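Local coordinates for protein oxygenase-reductase (Streptomyces fradiae, PDB 4OSP) that probably carries out NADPH-dependent reduction of the C-6 ketone of an angucyclinone in urdamycin biosynthesis, this chain being the C-terminal reductase domain of a longer oxygenase-reductase, at residues B[46-51]-B[73-78]; B[69-74]-B[85-90]. All coordinates share one frame; numbering follows the deposited sequence.

How the contacts relate
Contacts 1 and 2 build one corner of the Rossmann sheet, a fold that binds dinucleotides at the C-terminal ends of its strands. Along the chain come strand 42-47, then strand 67-72, its parallel neighbour, then helix 80-96. Contact 1 joins the loops leaving the two strands, on the NADP(+) side; contact 2 packs the second strand against the helix that follows. They lie about 10 Å apart, centre to centre, and share Ala73 and Glu74, where the strand gives way to its loop. A probable backbone hydrogen bond, Cys47 N to Val71 O at 3.1 Å, also links them. Cofactor loops and buried core thus form one continuous unit.

Contact 1: B[46-51]-B[73-78]; sequences HCSRNR and AELGVP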
ATOM      1  N   HIS B  46       3.620 -30.482 -10.480  1.00 25.93           N
ATOM      2  CA  HIS B  46       2.294 -30.581 -11.063  1.00 26.90           C
ATOM      3  C   HIS B  46       2.253 -29.946 -12.424  1.00 29.32           C
ATOM      4  O   HIS B  46       2.941 -28.964 -12.670  1.00 31.41           O
ATOM      5  CB  HIS B  46       1.250 -29.902 -10.172  1.00 24.63           C
ATOM      6  CG  HIS B  46      -0.042 -29.609 -10.876  1.00 22.60           C
ATOM      7  ND1 HIS B  46      -0.275 -28.423 -11.543  1.00 22.13           N
ATOM      8  CD2 HIS B  46      -1.159 -30.356 -11.035  1.00 21.98           C
ATOM      9  CE1 HIS B  46      -1.483 -28.451 -12.073  1.00 21.43           C
ATOM     10  NE2 HIS B  46      -2.045 -29.608 -11.772  1.00 21.78           N
ATOM     11  N   CYS B  47       1.426 -30.507 -13.301  1.00 33.00           N
ATOM     12  CA  CYS B  47       1.038 -29.859 -14.550  1.00 36.52           C
ATOM     13  C   CYS B  47      -0.381 -30.273 -14.902  1.00 35.70           C
ATOM     14  O   CYS B  47      -0.863 -31.316 -14.450  1.00 34.63           O
ATOM     15  CB  CYS B  47       1.991 -30.227 -15.696  1.00 39.61           C
ATOM     16  SG  CYS B  47       1.748 -29.252 -17.213  1.00 46.34           S
ATOM     17  N   SER B  48      -1.043 -29.454 -15.712  1.00 36.99           N
ATOM     18  CA  SER B  48      -2.426 -29.704 -16.088  1.00 38.73           C
ATOM     19  C   SER B  48      -2.627 -30.861 -17.079  1.00 42.73           C
ATOM     20  O   SER B  48      -3.572 -31.628 -16.927  1.00 43.26           O
ATOM     21  CB  SER B  48      -3.092 -28.424 -16.591  1.00 36.71           C
ATOM     22  OG  SER B  48      -3.554 -27.639 -15.497  1.00 35.87           O
ATOM     23  N   ARG B  49      -1.744 -30.992 -18.076  1.00 48.74           N
ATOM     24  CA  ARG B  49      -1.916 -32.007 -19.138  1.00 53.15           C
ATOM     25  C   ARG B  49      -0.620 -32.698 -19.574  1.00 56.55           C
ATOM     26  O   ARG B  49      -0.577 -33.921 -19.737  1.00 59.20           O
ATOM     27  CB  ARG B  49      -2.588 -31.394 -20.373  1.00 57.09           C
ATOM     28  CG  ARG B  49      -4.101 -31.257 -20.284  1.00 59.09           C
ATOM     29  CD  ARG B  49      -4.618 -30.279 -21.332  1.00 61.90           C
ATOM     30  NE  ARG B  49      -3.815 -29.051 -21.392  1.00 60.34           N
ATOM     31  CZ  ARG B  49      -4.039 -27.958 -20.662  1.00 60.16           C
ATOM     32  NH1 ARG B  49      -5.051 -27.918 -19.800  1.00 59.77           N
ATOM     33  NH2 ARG B  49      -3.245 -26.901 -20.790  1.00 60.36           N
ATOM     34  N   ASN B  50       0.427 -31.910 -19.782  1.00 56.83           N
ATOM     35  CA  ASN B  50       1.662 -32.420 -20.359  1.00 56.81           C
ATOM     36  C   ASN B  50       2.511 -33.233 -19.365  1.00 55.46           C
ATOM     37  O   ASN B  50       3.282 -32.669 -18.573  1.00 55.60           O
ATOM     38  CB  ASN B  50       2.469 -31.263 -20.960  1.00 61.56           C
ATOM     39  CG  ASN B  50       3.524 -31.730 -21.945  1.00 64.40           C
ATOM     40  OD1 ASN B  50       3.648 -32.923 -22.233  1.00 64.86           O
ATOM     41  ND2 ASN B  50       4.298 -30.784 -22.463  1.00 63.80           N
ATOM     42  N   ARG B  51       2.361 -34.558 -19.421  1.00 51.26           N
ATOM     43  CA  ARG B  51       3.088 -35.480 -18.537  1.00 49.08           C
ATOM     44  C   ARG B  51       4.600 -35.497 -18.803  1.00 47.34           C
ATOM     45  O   ARG B  51       5.395 -35.644 -17.872  1.00 45.85           O
ATOM     46  CB  ARG B  51       2.502 -36.899 -18.644  1.00 50.35           C
ATOM     47  CG  ARG B  51       3.293 -38.001 -17.934  1.00 50.28           C
ATOM     48  CD  ARG B  51       3.204 -37.905 -16.411  1.00 51.31           C
ATOM     49  NE  ARG B  51       1.927 -38.396 -15.879  1.00 50.36           N
ATOM     50  CZ  ARG B  51       1.616 -38.459 -14.582  1.00 48.20           C
ATOM     51  NH1 ARG B  51       2.485 -38.064 -13.658  1.00 47.77           N
ATOM     52  NH2 ARG B  51       0.426 -38.911 -14.208  1.00 43.04           N
ATOM     53  N   ALA B  73      -3.078 -33.151 -13.145  1.00 33.28           N
ATOM     54  CA  ALA B  73      -4.439 -32.757 -12.785  1.00 32.04           C
ATOM     55  C   ALA B  73      -4.795 -31.436 -13.435  1.00 31.61           C
ATOM     56  O   ALA B  73      -4.191 -30.406 -13.127  1.00 30.82           O
ATOM     57  CB  ALA B  73      -4.589 -32.660 -11.277  1.00 32.22           C
ATOM     58  N   GLU B  74      -5.765 -31.467 -14.340  1.00 31.06           N
ATOM     59  CA  GLU B  74      -6.207 -30.262 -15.018  1.00 32.08           C
ATOM     60  C   GLU B  74      -6.928 -29.348 -14.031  1.00 31.67           C
ATOM     61  O   GLU B  74      -7.927 -29.741 -13.429  1.00 32.49           O
ATOM     62  CB  GLU B  74      -7.136 -30.607 -16.185  1.00 36.44           C
ATOM     63  CG  GLU B  74      -7.353 -29.451 -17.158  1.00 42.70           C
ATOM     64  CD  GLU B  74      -8.408 -29.741 -18.216  1.00 48.62           C
ATOM     65  OE1 GLU B  74      -8.731 -30.933 -18.448  1.00 48.68           O
ATOM     66  OE2 GLU B  74      -8.915 -28.767 -18.825  1.00 51.84           O
ATOM     67  N   LEU B  75      -6.422 -28.132 -13.878  1.00 29.84           N
ATOM     68  CA  LEU B  75      -7.037 -27.145 -12.994  1.00 28.41           C
ATOM     69  C   LEU B  75      -8.135 -26.361 -13.692  1.00 29.94           C
ATOM     70  O   LEU B  75      -8.057 -26.095 -14.895  1.00 30.74           O
ATOM     71  CB  LEU B  75      -5.984 -26.183 -12.456  1.00 25.40           C
ATOM     72  CG  LEU B  75      -4.880 -26.840 -11.639  1.00 24.71           C
ATOM     73  CD1 LEU B  75      -3.987 -25.761 -11.031  1.00 24.75           C
ATOM     74  CD2 LEU B  75      -5.468 -27.755 -10.568  1.00 23.15           C
ATOM     75  N   GLY B  76      -9.160 -25.996 -12.925  1.00 30.96           N
ATOM     76  CA  GLY B  76     -10.241 -25.161 -13.436  1.00 32.18           C
ATOM     77  C   GLY B  76     -11.436 -25.917 -13.978  1.00 32.65           C
ATOM     78  O   GLY B  76     -12.357 -25.312 -14.515  1.00 33.73           O
ATOM     79  N   VAL B  77     -11.422 -27.241 -13.846  1.00 32.71           N
ATOM     80  CA  VAL B  77     -12.568 -28.067 -14.245  1.00 32.08           C
ATOM     81  C   VAL B  77     -13.043 -28.885 -13.044  1.00 32.46           C
ATOM     82  O   VAL B  77     -12.275 -29.090 -12.103  1.00 33.08           O
ATOM     83  CB  VAL B  77     -12.236 -29.020 -15.429  1.00 32.69           C
ATOM     84  CG1 VAL B  77     -11.789 -28.237 -16.660  1.00 32.20           C
ATOM     85  CG2 VAL B  77     -11.194 -30.057 -15.028  1.00 32.00           C
ATOM     86  N   PRO B  78     -14.309 -29.356 -13.068  1.00 31.99           N
ATOM     87  CA  PRO B  78     -14.832 -30.123 -11.938  1.00 32.48           C
ATOM     88  C   PRO B  78     -13.977 -31.359 -11.603  1.00 31.93           C
ATOM     89  O   PRO B  78     -13.652 -32.161 -12.490  1.00 31.29           O
ATOM     90  CB  PRO B  78     -16.236 -30.530 -12.413  1.00 32.99           C
ATOM     91  CG  PRO B  78     -16.623 -29.450 -13.371  1.00 32.40           C
ATOM     92  CD  PRO B  78     -15.344 -29.131 -14.100  1.00 31.66           C
TER
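At the cofactor end of the Rossmann sheet, His46 and Ser48, where strand 42-47 runs out, meet Ala73, Glu74 and Leu75 in the loop after strand 67-72. Ser48, Glu74 and Leu75 are NADP(+)-binding residues. The imidazole of His46, its CG anti to the backbone N (chi1 163°), reaches across to the loop, and NE2 donates to Ala73 O at 2.7 Å. That oxygen lies at the ring edge, close to the ring plane, and accepts on a lone pair within its carbonyl plane (C=O...N angle 141°). A second grip is the backbone bond from Ala73 N to Cys47 O, 3.2 Å long. Ser48 CA directs its hydrogen at Ala73 O as well, with 3.5 Å between carbon and oxygen. Farther along, Leu75 N makes a weak 3.3 Å bond to Ser48 OG. Apolar contact accompanies the polar ones: Leu75 meets the imidazole tip to tip, CG standing 3.8 Å from His46 CE1. Farther out, Arg49 NH1 is 4.1 Å from Glu74 OE2, too long for a salt bridge, and the guanidinium and carboxylate planes stand 87° apart. Because His46 ND1 is hydrogen-bonded to Gly23 N while NE2 serves as donor to Ala73 O, the ring is probably neutral, with its proton on NE2; it thereby ties the loop after strand 67-72 to another NADP(+)-binding residue.

Contact 2: B[69-74]-B[85-90]; sequences FSVLAE and FLALER
Val71 and Phe69 of strand 67-72 press on Ala87 and Leu88 of helix 80-96, an example of how a Rossmann sheet buries one face beneath a helix. The axes of the short segments 69-72 and 85-90 approach to 7.9 Å and run nearly antiparallel, 160° apart, as expected when a helix carries the chain back along the strand it has just left. The aliphatic part of the contact centres on Val71, whose two methyls straddle the alanine: CG1 lies 3.9 Å from Ala87 CB and CG2 lies 4.1 Å from the same atom. Val71 CG2 also comes 4.2 Å from Leu88 N, so the contact extends to the helix backbone. Aromatic contacts form the second group. CB of Phe69 points toward the helix, and chi1 of 65° carries CG farther to that side. CZ is 3.8 Å from Leu88 O, which sits at the ring edge near its plane; this would set the slightly positive C-H edge against a carbonyl oxygen, a weakly favourable contact at most. Ala87 O approaches CE2 of Phe69 obliquely. The leucine side chain adds only a loose apolar touch, Leu88 CD1 lying 4.5 Å from Phe69 CZ, and no hydrogen bond crosses between the two segments. Around them, Phe69 also packs on Leu92 of the same helix and, with Leu88, on Ala44 of strand 42-47, while Val71 touches Leu84; Phe85, turned from the strand, packs on Ile138 of helix 121-142, the neighbouring helix on this face of the sheet.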
ATOM      1  N   PHE B  69       8.566 -35.979  -7.913  1.00 22.94           N
ATOM      2  CA  PHE B  69       7.663 -36.790  -8.725  1.00 22.84           C
ATOM      3  C   PHE B  69       6.622 -35.924  -9.434  1.00 23.30           C
ATOM      4  O   PHE B  69       6.312 -34.822  -8.981  1.00 23.99           O
ATOM      5  CB  PHE B  69       7.000 -37.908  -7.895  1.00 21.99           C
ATOM      6  CG  PHE B  69       6.069 -37.418  -6.806  1.00 21.86           C
ATOM      7  CD1 PHE B  69       6.563 -37.037  -5.558  1.00 21.42           C
ATOM      8  CD2 PHE B  69       4.690 -37.390  -7.010  1.00 21.96           C
ATOM      9  CE1 PHE B  69       5.708 -36.608  -4.551  1.00 21.22           C
ATOM     10  CE2 PHE B  69       3.831 -36.962  -6.003  1.00 21.54           C
ATOM     11  CZ  PHE B  69       4.341 -36.570  -4.771  1.00 21.26           C
ATOM     12  N   SER B  70       6.085 -36.412 -10.543  1.00 22.89           N
ATOM     13  CA  SER B  70       5.085 -35.641 -11.269  1.00 23.86           C
ATOM     14  C   SER B  70       3.644 -35.948 -10.827  1.00 24.96           C
ATOM     15  O   SER B  70       3.348 -37.014 -10.286  1.00 23.03           O
ATOM     16  CB  SER B  70       5.255 -35.788 -12.785  1.00 23.92           C
ATOM     17  OG  SER B  70       5.037 -37.121 -13.202  1.00 25.35           O
ATOM     18  N   VAL B  71       2.768 -34.977 -11.045  1.00 27.12           N
ATOM     19  CA  VAL B  71       1.369 -35.078 -10.682  1.00 28.94           C
ATOM     20  C   VAL B  71       0.546 -34.423 -11.790  1.00 29.94           C
ATOM     21  O   VAL B  71       0.756 -33.257 -12.130  1.00 30.69           O
ATOM     22  CB  VAL B  71       1.102 -34.383  -9.326  1.00 28.74           C
ATOM     23  CG1 VAL B  71      -0.368 -34.036  -9.171  1.00 29.80           C
ATOM     24  CG2 VAL B  71       1.575 -35.261  -8.176  1.00 28.37           C
ATOM     25  N   LEU B  72      -0.372 -35.189 -12.361  1.00 31.70           N
ATOM     26  CA  LEU B  72      -1.233 -34.705 -13.430  1.00 33.68           C
ATOM     27  C   LEU B  72      -2.611 -34.367 -12.873  1.00 34.31           C
ATOM     28  O   LEU B  72      -3.232 -35.185 -12.186  1.00 34.04           O
ATOM     29  CB  LEU B  72      -1.360 -35.777 -14.517  1.00 36.37           C
ATOM     30  CG  LEU B  72      -1.667 -35.354 -15.959  1.00 41.79           C
ATOM     31  CD1 LEU B  72      -0.732 -34.239 -16.420  1.00 42.59           C
ATOM     32  CD2 LEU B  72      -1.562 -36.559 -16.895  1.00 41.98           C
ATOM     33  N   ALA B  73      -3.078 -33.151 -13.145  1.00 33.28           N
ATOM     34  CA  ALA B  73      -4.439 -32.757 -12.785  1.00 32.04           C
ATOM     35  C   ALA B  73      -4.795 -31.436 -13.435  1.00 31.61           C
ATOM     36  O   ALA B  73      -4.191 -30.406 -13.127  1.00 30.82           O
ATOM     37  CB  ALA B  73      -4.589 -32.660 -11.277  1.00 32.22           C
ATOM     38  N   GLU B  74      -5.765 -31.467 -14.340  1.00 31.06           N
ATOM     39  CA  GLU B  74      -6.207 -30.262 -15.018  1.00 32.08           C
ATOM     40  C   GLU B  74      -6.928 -29.348 -14.031  1.00 31.67           C
ATOM     41  O   GLU B  74      -7.927 -29.741 -13.429  1.00 32.49           O
ATOM     42  CB  GLU B  74      -7.136 -30.607 -16.185  1.00 36.44           C
ATOM     43  CG  GLU B  74      -7.353 -29.451 -17.158  1.00 42.70           C
ATOM     44  CD  GLU B  74      -8.408 -29.741 -18.216  1.00 48.62           C
ATOM     45  OE1 GLU B  74      -8.731 -30.933 -18.448  1.00 48.68           O
ATOM     46  OE2 GLU B  74      -8.915 -28.767 -18.825  1.00 51.84           O
ATOM     47  N   PHE B  85      -4.964 -33.954  -5.346  1.00 21.57           N
ATOM     48  CA  PHE B  85      -4.564 -34.446  -4.041  1.00 22.01           C
ATOM     49  C   PHE B  85      -4.541 -35.971  -3.935  1.00 22.27           C
ATOM     50  O   PHE B  85      -3.757 -36.522  -3.175  1.00 22.44           O
ATOM     51  CB  PHE B  85      -5.401 -33.798  -2.934  1.00 22.62           C
ATOM     52  CG  PHE B  85      -4.977 -32.389  -2.609  1.00 23.25           C
ATOM     53  CD1 PHE B  85      -5.372 -31.324  -3.416  1.00 22.74           C
ATOM     54  CD2 PHE B  85      -4.156 -32.131  -1.513  1.00 23.21           C
ATOM     55  CE1 PHE B  85      -4.972 -30.030  -3.131  1.00 23.55           C
ATOM     56  CE2 PHE B  85      -3.764 -30.839  -1.214  1.00 24.16           C
ATOM     57  CZ  PHE B  85      -4.171 -29.783  -2.026  1.00 24.48           C
ATOM     58  N   LEU B  86      -5.373 -36.648  -4.720  1.00 22.87           N
ATOM     59  CA  LEU B  86      -5.282 -38.105  -4.849  1.00 24.35           C
ATOM     60  C   LEU B  86      -3.868 -38.488  -5.271  1.00 24.20           C
ATOM     61  O   LEU B  86      -3.204 -39.310  -4.615  1.00 24.03           O
ATOM     62  CB  LEU B  86      -6.286 -38.605  -5.882  1.00 26.41           C
ATOM     63  CG  LEU B  86      -6.673 -40.086  -5.899  1.00 30.05           C
ATOM     64  CD1 LEU B  86      -7.499 -40.459  -4.667  1.00 30.41           C
ATOM     65  CD2 LEU B  86      -7.453 -40.399  -7.173  1.00 29.84           C
ATOM     66  N   ALA B  87      -3.399 -37.859  -6.344  1.00 23.94           N
ATOM     67  CA  ALA B  87      -2.060 -38.114  -6.870  1.00 25.31           C
ATOM     68  C   ALA B  87      -0.983 -37.617  -5.904  1.00 26.48           C
ATOM     69  O   ALA B  87       0.012 -38.305  -5.656  1.00 27.15           O
ATOM     70  CB  ALA B  87      -1.903 -37.476  -8.243  1.00 25.01           C
ATOM     71  N   LEU B  88      -1.205 -36.443  -5.318  1.00 26.01           N
ATOM     72  CA  LEU B  88      -0.247 -35.884  -4.377  1.00 25.98           C
ATOM     73  C   LEU B  88      -0.020 -36.825  -3.191  1.00 26.37           C
ATOM     74  O   LEU B  88       1.123 -37.112  -2.821  1.00 27.07           O
ATOM     75  CB  LEU B  88      -0.701 -34.494  -3.891  1.00 24.33           C
ATOM     76  CG  LEU B  88       0.184 -33.820  -2.842  1.00 23.38           C
ATOM     77  CD1 LEU B  88       1.501 -33.393  -3.476  1.00 24.36           C
ATOM     78  CD2 LEU B  88      -0.519 -32.630  -2.203  1.00 22.67           C
ATOM     79  N   GLU B  89      -1.114 -37.308  -2.613  1.00 26.36           N
ATOM     80  CA  GLU B  89      -1.063 -38.129  -1.407  1.00 26.82           C
ATOM     81  C   GLU B  89      -0.456 -39.519  -1.634  1.00 26.78           C
ATOM     82  O   GLU B  89       0.350 -39.983  -0.828  1.00 26.78           O
ATOM     83  CB  GLU B  89      -2.452 -38.242  -0.778  1.00 26.92           C
ATOM     84  CG  GLU B  89      -2.919 -36.958  -0.106  1.00 28.69           C
ATOM     85  CD  GLU B  89      -4.215 -37.122   0.676  1.00 30.19           C
ATOM     86  OE1 GLU B  89      -4.884 -38.169   0.559  1.00 33.37           O
ATOM     87  OE2 GLU B  89      -4.570 -36.198   1.414  1.00 31.84           O
ATOM     88  N   ARG B  90      -0.837 -40.174  -2.727  1.00 27.14           N
ATOM     89  CA  ARG B  90      -0.199 -41.425  -3.117  1.00 27.96           C
ATOM     90  C   ARG B  90       1.320 -41.227  -3.258  1.00 27.91           C
ATOM     91  O   ARG B  90       2.100 -41.916  -2.605  1.00 27.44           O
ATOM     92  CB  ARG B  90      -0.803 -41.958  -4.412  1.00 29.28           C
ATOM     93  CG  ARG B  90      -0.419 -43.397  -4.739  1.00 33.19           C
ATOM     94  CD  ARG B  90      -1.245 -43.950  -5.894  1.00 34.14           C
ATOM     95  NE  ARG B  90      -0.861 -43.342  -7.168  1.00 36.69           N
ATOM     96  CZ  ARG B  90      -1.476 -42.302  -7.722  1.00 36.80           C
ATOM     97  NH1 ARG B  90      -2.520 -41.746  -7.129  1.00 39.60           N
ATOM     98  NH2 ARG B  90      -1.047 -41.819  -8.877  1.00 38.79           N
TER